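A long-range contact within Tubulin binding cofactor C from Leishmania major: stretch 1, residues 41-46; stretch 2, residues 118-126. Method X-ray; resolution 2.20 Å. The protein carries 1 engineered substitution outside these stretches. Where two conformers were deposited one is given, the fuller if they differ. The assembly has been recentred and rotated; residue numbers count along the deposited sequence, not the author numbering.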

ATOM      1  N   CYS A  41      -1.999   3.210   5.196  1.00 10.87           N
ATOM      2  CA  CYS A  41      -3.122   2.297   5.371  1.00 11.43           C
ATOM      3  C   CYS A  41      -2.870   1.229   6.447  1.00 11.76           C
ATOM      4  O   CYS A  41      -1.886   0.483   6.394  1.00 11.17           O
ATOM      5  CB  CYS A  41      -3.480   1.567   4.079  1.00 11.96           C
ATOM      6  SG  CYS A  41      -3.565   2.587   2.583  1.00 13.39           S
ATOM      7  N   LEU A  42      -3.785   1.144   7.400  1.00 11.65           N
ATOM      8  CA  LEU A  42      -3.847  -0.013   8.268  1.00 12.15           C
ATOM      9  C   LEU A  42      -4.182  -1.234   7.372  1.00 11.85           C
ATOM     10  O   LEU A  42      -4.703  -1.078   6.270  1.00 11.97           O
ATOM     11  CB  LEU A  42      -4.883   0.191   9.371  1.00 12.92           C
ATOM     12  CG  LEU A  42      -4.668   1.385  10.311  1.00 14.05           C
ATOM     13  CD1 LEU A  42      -5.750   1.458  11.372  1.00 14.95           C
ATOM     14  CD2 LEU A  42      -3.283   1.351  10.961  1.00 14.31           C
ATOM     15  N   PRO A  43      -3.824  -2.446   7.817  1.00 11.23           N
ATOM     16  CA  PRO A  43      -4.057  -3.621   6.964  1.00 11.07           C
ATOM     17  C   PRO A  43      -5.503  -3.744   6.486  1.00 10.91           C
ATOM     18  O   PRO A  43      -6.397  -3.595   7.278  1.00 11.67           O
ATOM     19  CB  PRO A  43      -3.643  -4.801   7.872  1.00 10.99           C
ATOM     20  CG  PRO A  43      -2.625  -4.206   8.804  1.00 10.87           C
ATOM     21  CD  PRO A  43      -3.096  -2.802   9.051  1.00 11.30           C
ATOM     22  N   ILE A  44      -5.697  -4.000   5.189  1.00 10.90           N
ATOM     23  CA  ILE A  44      -7.014  -4.190   4.580  1.00 10.56           C
ATOM     24  C   ILE A  44      -7.228  -5.679   4.337  1.00 10.63           C
ATOM     25  O   ILE A  44      -6.387  -6.334   3.729  1.00  9.59           O
ATOM     26  CB  ILE A  44      -7.063  -3.466   3.231  1.00 10.65           C
ATOM     27  CG1 ILE A  44      -6.608  -2.008   3.362  1.00 10.48           C
ATOM     28  CG2 ILE A  44      -8.439  -3.559   2.611  1.00 11.18           C
ATOM     29  CD1 ILE A  44      -7.453  -1.206   4.321  1.00 11.28           C
ATOM     30  N   ALA A  45      -8.335  -6.217   4.839  1.00 11.37           N
ATOM     31  CA  ALA A  45      -8.621  -7.631   4.738  1.00 12.57           C
ATOM     32  C   ALA A  45      -9.430  -7.849   3.479  1.00 12.93           C
ATOM     33  O   ALA A  45     -10.568  -8.281   3.524  1.00 12.45           O
ATOM     34  CB  ALA A  45      -9.382  -8.126   5.969  1.00 13.79           C
ATOM     35  N   GLY A  46      -8.815  -7.517   2.353  1.00 13.85           N
ATOM     36  CA  GLY A  46      -9.465  -7.559   1.028  1.00 14.46           C
ATOM     37  C   GLY A  46      -8.593  -6.821   0.023  1.00 14.68           C
ATOM     38  O   GLY A  46      -7.388  -6.699   0.218  1.00 13.63           O
TER
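Stretch 2, residues 118-126: EWVSRVGEI

No direct hydrogen bond joins the two stretches; two water molecules lie between their carbonyls, and the rest is close packing around a proline. Pro43 is the centre of the contact. It has the largest area covered by the other stretch, and its CA lies 4.5 Å from CA of Gly124, the closest pair of CA atoms across the stretches.

Stretch 2 begins as the last part of a helix that starts earlier in the chain. Arg122 N bonds to Glu118 O at 2.8 Å, and Val123 N bonds to Trp119 O at 2.8 Å. Gly124 N also reaches Trp119 O, at 3.2 Å. Glu125 is the first residue to leave helical angles, with phi/psi of 60/37. The chain then turns, and Ile126 N bonds back to Val120 O at 3.2 Å.

Stretch 1 is mostly extended. Leu42, Pro43 and Ile44 have phi between -54 and -103 and psi between 126 and 156. Ala45 departs from this, with psi of 62, and a weak bond links Gly46 N to Ile44 O at 3.0 Å. CA-to-CB points toward stretch 2 at Pro43 and Ala45 but away from it at Ile44, as expected where an extended chain alternates its side chains. The two stretches run broadly in the same sense: Leu42 meets Trp119, Pro43 meets Trp119, Val120, Val123 and Gly124, and Ala45 meets Val123 to Glu125.

The proline ring packs against the end of the helix. Pro43 CG is 3.6 Å from Trp119 O and 4.1 Å from Val123 CB. Pro43 CD is 3.7 Å from Trp119 CE3, an oblique approach to the indole. Leu42 joins it on the same ring system, with Leu42 CD2 4.0 Å from Trp119 CZ3. The CA-to-CB bond of Leu42 points sideways, but the end of its side chain comes nearer to the tryptophan.

Gly124 lets the backbone come close. Pro43 CB is 3.4 Å from Gly124 N. An ideal CB placed on Gly124 would lie 3.1 Å from Pro43 CB, which is tight, and would clash with Val120 O at 2.6 Å. The lack of a side chain here therefore suits both the turn and the contact.

Beyond the proline, Ala45 follows the chain as it leaves the helix. Ala45 CA is 3.5 Å from Gly124 O, with an angle of 141° at the hydrogen, a CA-H...O contact. Ala45 CB is 3.6 Å from OE1 of Glu125, an exposed residue.

The waters lie between backbone carbonyls, which cannot donate to one another. Water 1 lies 2.6 Å from Pro43 O and 2.9 Å from Val123 O. Water 2 donates to Ile44 O at 3.0 Å and, weakly, to Gly124 O at 3.5 Å. Together the stretches bury 342 Å², both sides summed.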

ATOM      1  N   GLU A 118       2.405  -9.408  12.973  0.60 15.77           N
ATOM      2  CA  GLU A 118       1.233  -9.490  13.849  0.60 16.71           C
ATOM      3  C   GLU A 118       0.094  -8.613  13.356  0.60 15.15           C
ATOM      4  O   GLU A 118      -1.051  -9.039  13.315  0.60 15.06           O
ATOM      5  CB  GLU A 118       1.600  -9.071  15.287  0.60 18.94           C
ATOM      6  CG  GLU A 118       2.276 -10.162  16.100  0.60 21.80           C
ATOM      7  CD  GLU A 118       2.841  -9.639  17.410  0.60 23.66           C
ATOM      8  OE1 GLU A 118       3.813  -8.855  17.375  0.60 23.27           O
ATOM      9  OE2 GLU A 118       2.295 -10.002  18.472  0.60 27.50           O
ATOM     10  N   TRP A 119       0.411  -7.373  13.008  1.00 14.25           N
ATOM     11  CA  TRP A 119      -0.591  -6.452  12.446  1.00 13.08           C
ATOM     12  C   TRP A 119      -1.259  -7.051  11.199  1.00 12.78           C
ATOM     13  O   TRP A 119      -2.485  -7.046  11.050  1.00 12.12           O
ATOM     14  CB  TRP A 119       0.063  -5.125  12.028  1.00 12.66           C
ATOM     15  CG  TRP A 119       0.029  -4.059  13.047  1.00 12.74           C
ATOM     16  CD1 TRP A 119       0.996  -3.753  13.951  1.00 13.09           C
ATOM     17  CD2 TRP A 119      -1.036  -3.139  13.269  1.00 12.55           C
ATOM     18  NE1 TRP A 119       0.592  -2.699  14.735  1.00 13.30           N
ATOM     19  CE2 TRP A 119      -0.651  -2.302  14.331  1.00 13.09           C
ATOM     20  CE3 TRP A 119      -2.291  -2.960  12.692  1.00 12.26           C
ATOM     21  CZ2 TRP A 119      -1.461  -1.280  14.801  1.00 13.64           C
ATOM     22  CZ3 TRP A 119      -3.096  -1.956  13.166  1.00 12.79           C
ATOM     23  CH2 TRP A 119      -2.687  -1.134  14.208  1.00 13.25           C
ATOM     24  N   VAL A 120      -0.430  -7.564  10.301  1.00 12.48           N
ATOM     25  CA  VAL A 120      -0.918  -8.086   9.038  1.00 12.95           C
ATOM     26  C   VAL A 120      -1.715  -9.385   9.253  1.00 13.48           C
ATOM     27  O   VAL A 120      -2.700  -9.623   8.564  1.00 12.62           O
ATOM     28  CB  VAL A 120       0.252  -8.289   8.065  1.00 13.15           C
ATOM     29  CG1 VAL A 120      -0.150  -9.104   6.866  1.00 14.73           C
ATOM     30  CG2 VAL A 120       0.806  -6.928   7.623  1.00 12.87           C
ATOM     31  N   SER A 121      -1.279 -10.214  10.194  1.00 14.11           N
ATOM     32  CA  SER A 121      -2.018 -11.447  10.510  1.00 16.20           C
ATOM     33  C   SER A 121      -3.355 -11.117  11.213  1.00 16.15           C
ATOM     34  O   SER A 121      -4.402 -11.590  10.786  1.00 14.77           O
ATOM     35  CB  SER A 121      -1.170 -12.363  11.397  1.00 17.66           C
ATOM     36  OG  SER A 121      -1.947 -13.407  11.935  1.00 22.94           O
ATOM     37  N   ARG A 122      -3.305 -10.298  12.272  1.00 16.08           N
ATOM     38  CA  ARG A 122      -4.473 -10.085  13.136  1.00 17.68           C
ATOM     39  C   ARG A 122      -5.477  -9.082  12.551  1.00 17.53           C
ATOM     40  O   ARG A 122      -6.665  -9.331  12.603  1.00 19.77           O
ATOM     41  CB  ARG A 122      -4.046  -9.650  14.532  1.00 21.38           C
ATOM     42  CG  ARG A 122      -3.031 -10.555  15.224  1.00 23.59           C
ATOM     43  CD  ARG A 122      -3.647 -11.878  15.596  1.00 28.93           C
ATOM     44  NE  ARG A 122      -4.670 -11.698  16.615  1.00 36.06           N
ATOM     45  CZ  ARG A 122      -4.491 -11.874  17.926  1.00 40.64           C
ATOM     46  NH1 ARG A 122      -3.314 -12.245  18.408  1.00 46.26           N
ATOM     47  NH2 ARG A 122      -5.499 -11.667  18.762  1.00 38.17           N
ATOM     48  N   VAL A 123      -5.006  -7.978  11.957  1.00 15.71           N
ATOM     49  CA  VAL A 123      -5.895  -6.970  11.360  1.00 14.78           C
ATOM     50  C   VAL A 123      -6.112  -7.248   9.869  1.00 14.85           C
ATOM     51  O   VAL A 123      -7.242  -7.159   9.387  1.00 14.97           O
ATOM     52  CB  VAL A 123      -5.357  -5.535  11.595  1.00 13.93           C
ATOM     53  CG1 VAL A 123      -6.322  -4.476  11.065  1.00 13.65           C
ATOM     54  CG2 VAL A 123      -5.111  -5.314  13.080  1.00 14.63           C
ATOM     55  N   GLY A 124      -5.041  -7.611   9.146  1.00 14.60           N
ATOM     56  CA  GLY A 124      -5.128  -7.910   7.720  1.00 14.04           C
ATOM     57  C   GLY A 124      -5.689  -9.269   7.350  1.00 15.08           C
ATOM     58  O   GLY A 124      -6.072  -9.507   6.195  1.00 14.07           O
ATOM     59  N   GLU A 125      -5.700 -10.180   8.306  1.00 16.52           N
ATOM     60  CA  GLU A 125      -6.168 -11.546   8.081  1.00 19.64           C
ATOM     61  C   GLU A 125      -5.368 -12.290   7.008  1.00 19.77           C
ATOM     62  O   GLU A 125      -5.925 -13.055   6.239  1.00 19.49           O
ATOM     63  CB  GLU A 125      -7.672 -11.571   7.764  1.00 23.01           C
ATOM     64  CG  GLU A 125      -8.539 -11.044   8.916  1.00 28.16           C
ATOM     65  CD  GLU A 125     -10.007 -10.844   8.550  1.00 33.35           C
ATOM     66  OE1 GLU A 125     -10.446 -11.227   7.441  1.00 40.33           O
ATOM     67  OE2 GLU A 125     -10.743 -10.307   9.387  1.00 41.26           O
ATOM     68  N   ILE A 126      -4.063 -12.053   6.953  1.00 18.71           N
ATOM     69  CA  ILE A 126      -3.198 -12.855   6.101  1.00 20.31           C
ATOM     70  C   ILE A 126      -2.589 -13.857   7.062  1.00 22.51           C
ATOM     71  O   ILE A 126      -1.852 -13.481   7.959  1.00 21.93           O
ATOM     72  CB  ILE A 126      -2.102 -12.024   5.403  1.00 20.63           C
ATOM     73  CG1 ILE A 126      -2.761 -10.939   4.547  1.00 20.29           C
ATOM     74  CG2 ILE A 126      -1.162 -12.923   4.596  1.00 20.22           C
ATOM     75  CD1 ILE A 126      -1.802 -10.113   3.734  1.00 23.32           C
TER
HETATM   76  O   HOH W   1      -8.522  -4.978   8.042  1.00 21.25           O
HETATM   77  O   HOH W   2      -3.740  -7.348   4.736  1.00 22.69           O